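Local coordinates for virulence associated protein VapB (Rhodococcus equi, PDB 4CV7) that is a plasmid-encoded virulence-associated protein of unknown molecular function, whose C-terminal domain folds as an eight-stranded antiparallel beta-barrel of two Greek-key motifs, at residues A[53-56]-A[57-61]. Residues are numbered along the deposited sequence; the frame is centred on the assembly and turned at random.
Sequences SDLQ and RLYKD
D54 caps the short helix 55-61 by taking the backbone N-H of R57 on its carboxylate. The bond from R57 N to D54 OD1 is 3.0 Å. The donor comes from above the carboxylate plane, 65° out of it. With chi1 at -171°, the carboxylate swings away from its own backbone N and over the start of the helix. There D54 CG also packs on R57 CB, at 3.4 Å. D54 OD2 accepts from a water 2.7 Å away, and that water accepts in turn from R57 NH1 at the guanidinium edge. The two planes stand nearly perpendicular, at 84°, and the charged groups meet through the water without direct contact.

L55 and Y59 sit one turn apart, and L55 CD1 lies over one face of the ring. L55 CD1 makes a CH-pi contact, 3.9 Å from the centroid of the Y59 ring. The same methyl, L55 CD1, is 3.5 Å from Y59 CZ and also brushes L58 CD2. Regular i to i+4 backbone bonds run L58 N to D54 O, Y59 N to L55 O and K60 N to Q56 O; the second of these ties L55 to Y59.

Outside the helix, the Y59 hydroxyl is hydrogen-bonded to P26 O, which fixes the far end of the ring, and the W107 ring also meets it. D54 N donates to T52 OG1, at the end of strand 42-52. The helix links strands 42-52 and 64-68 at one end of the barrel. L58 is buried against L50 and L86, on strands 42-52 and 85-91, while R57 and K60 lie on the exposed side.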
ATOM      1  N   SER A  53      -2.838  -6.025 -13.473  1.00 17.21           N
ATOM      2  CA  SER A  53      -2.712  -6.571 -14.793  0.66 18.54           C
ATOM      3  C   SER A  53      -1.255  -6.615 -15.293  1.00 18.12           C
ATOM      4  O   SER A  53      -1.005  -7.230 -16.342  1.00 19.28           O
ATOM      5  CB  SER A  53      -3.595  -5.813 -15.741  0.66 21.24           C
ATOM      6  OG  SER A  53      -3.147  -4.482 -15.817  0.66 21.88           O
ATOM      7  N   ASP A  54      -0.335  -6.056 -14.545  1.00 16.48           N
ATOM      8  CA  ASP A  54       1.094  -6.117 -14.975  1.00 16.40           C
ATOM      9  C   ASP A  54       1.979  -5.861 -13.716  1.00 14.73           C
ATOM     10  O   ASP A  54       2.311  -4.772 -13.333  1.00 14.50           O
ATOM     11  CB  ASP A  54       1.336  -5.053 -16.020  1.00 16.81           C
ATOM     12  CG  ASP A  54       2.689  -5.149 -16.677  1.00 17.73           C
ATOM     13  OD1 ASP A  54       3.654  -5.768 -16.062  1.00 17.22           O
ATOM     14  OD2 ASP A  54       2.900  -4.691 -17.829  1.00 20.34           O
ATOM     15  N   LEU A  55       2.335  -6.977 -13.118  1.00 15.26           N
ATOM     16  CA  LEU A  55       3.123  -6.984 -11.884  1.00 14.16           C
ATOM     17  C   LEU A  55       4.455  -6.285 -12.051  1.00 14.69           C
ATOM     18  O   LEU A  55       4.841  -5.478 -11.222  1.00 14.55           O
ATOM     19  CB  LEU A  55       3.236  -8.454 -11.394  1.00 15.05           C
ATOM     20  CG  LEU A  55       3.937  -8.547 -10.006  1.00 15.10           C
ATOM     21  CD1 LEU A  55       3.095  -7.994  -8.876  1.00 15.30           C
ATOM     22  CD2 LEU A  55       4.329  -9.987  -9.694  1.00 16.11           C
ATOM     23  N   GLN A  56       5.151  -6.608 -13.136  1.00 15.46           N
ATOM     24  CA  GLN A  56       6.428  -6.005 -13.332  1.00 16.20           C
ATOM     25  C   GLN A  56       6.336  -4.501 -13.511  1.00 14.62           C
ATOM     26  O   GLN A  56       7.151  -3.786 -12.972  1.00 15.23           O
ATOM     27  CB  GLN A  56       7.160  -6.654 -14.504  1.00 19.07           C
ATOM     28  CG  GLN A  56       8.547  -6.222 -14.803  1.00 21.88           C
ATOM     29  CD  GLN A  56       8.695  -4.930 -15.575  1.00 25.54           C
ATOM     30  OE1 GLN A  56       7.774  -4.512 -16.303  1.00 26.61           O
ATOM     31  NE2 GLN A  56       9.943  -4.362 -15.568  1.00 30.13           N
ATOM     32  N   ARG A  57       5.302  -4.019 -14.185  1.00 14.46           N
ATOM     33  CA  ARG A  57       5.097  -2.595 -14.355  1.00 13.71           C
ATOM     34  C   ARG A  57       4.777  -1.936 -12.991  1.00 13.02           C
ATOM     35  O   ARG A  57       5.214  -0.796 -12.725  1.00 13.05           O
ATOM     36  CB  ARG A  57       4.027  -2.341 -15.386  1.00 14.49           C
ATOM     37  CG  ARG A  57       3.866  -0.862 -15.724  1.00 15.38           C
ATOM     38  CD  ARG A  57       2.822  -0.662 -16.755  1.00 17.69           C
ATOM     39  NE  ARG A  57       2.777   0.697 -17.229  1.00 17.84           N
ATOM     40  CZ  ARG A  57       2.164   1.087 -18.327  1.00 19.08           C
ATOM     41  NH1 ARG A  57       1.608   0.242 -19.113  1.00 20.48           N
ATOM     42  NH2 ARG A  57       2.281   2.385 -18.637  1.00 18.71           N
ATOM     43  N   LEU A  58       3.970  -2.631 -12.171  1.00 12.37           N
ATOM     44  CA  LEU A  58       3.650  -2.131 -10.848  1.00 12.13           C
ATOM     45  C   LEU A  58       4.946  -1.896 -10.075  1.00 12.54           C
ATOM     46  O   LEU A  58       5.200  -0.828  -9.514  1.00 11.96           O
ATOM     47  CB  LEU A  58       2.756  -3.099 -10.125  1.00 12.48           C
ATOM     48  CG  LEU A  58       2.526  -2.807  -8.620  1.00 12.52           C
ATOM     49  CD1 LEU A  58       1.557  -1.660  -8.433  1.00 12.30           C
ATOM     50  CD2 LEU A  58       1.980  -4.092  -7.985  1.00 13.19           C
ATOM     51  N   TYR A  59       5.828  -2.896 -10.115  1.00 13.12           N
ATOM     52  CA  TYR A  59       7.027  -2.804  -9.357  1.00 13.56           C
ATOM     53  C   TYR A  59       7.989  -1.769  -9.922  1.00 13.38           C
ATOM     54  O   TYR A  59       8.674  -1.120  -9.153  1.00 14.65           O
ATOM     55  CB  TYR A  59       7.675  -4.194  -9.322  1.00 14.98           C
ATOM     56  CG  TYR A  59       6.931  -5.224  -8.452  1.00 14.96           C
ATOM     57  CD1 TYR A  59       5.994  -4.864  -7.527  1.00 14.88           C
ATOM     58  CD2 TYR A  59       7.264  -6.584  -8.566  1.00 16.12           C
ATOM     59  CE1 TYR A  59       5.414  -5.805  -6.701  1.00 15.29           C
ATOM     60  CE2 TYR A  59       6.683  -7.539  -7.740  1.00 16.59           C
ATOM     61  CZ  TYR A  59       5.804  -7.113  -6.797  1.00 15.50           C
ATOM     62  OH  TYR A  59       5.245  -8.013  -5.886  1.00 17.38           O
ATOM     63  N   LYS A  60       8.077  -1.661 -11.222  1.00 13.74           N
ATOM     64  CA  LYS A  60       8.976  -0.666 -11.786  0.64 15.13           C
ATOM     65  C   LYS A  60       8.486   0.755 -11.612  1.00 14.28           C
ATOM     66  O   LYS A  60       9.295   1.654 -11.346  1.00 17.63           O
ATOM     67  CB  LYS A  60       9.236  -0.812 -13.232  0.64 16.90           C
ATOM     68  CG  LYS A  60      10.452  -0.012 -13.665  0.64 19.74           C
ATOM     69  CD  LYS A  60      10.468   0.172 -15.094  0.64 21.12           C
ATOM     70  CE  LYS A  60      11.144   1.435 -15.540  0.64 21.37           C
ATOM     71  NZ  LYS A  60      10.087   2.261 -16.160  0.64 17.65           N
ATOM     72  N   ASP A  61       7.193   0.999 -11.841  1.00 12.50           N
ATOM     73  CA  ASP A  61       6.705   2.363 -12.068  1.00 12.63           C
ATOM     74  C   ASP A  61       6.001   2.980 -10.897  1.00 12.26           C
ATOM     75  O   ASP A  61       5.667   4.154 -10.957  1.00 12.90           O
ATOM     76  CB  ASP A  61       5.890   2.431 -13.339  1.00 12.73           C
ATOM     77  CG  ASP A  61       6.740   2.462 -14.565  1.00 15.04           C
ATOM     78  OD1 ASP A  61       7.936   2.593 -14.524  1.00 16.24           O
ATOM     79  OD2 ASP A  61       6.136   2.380 -15.662  1.00 17.42           O
TER
HETATM   80  O   HOH W   1       1.190  -2.885 -18.891  0.70 22.18           O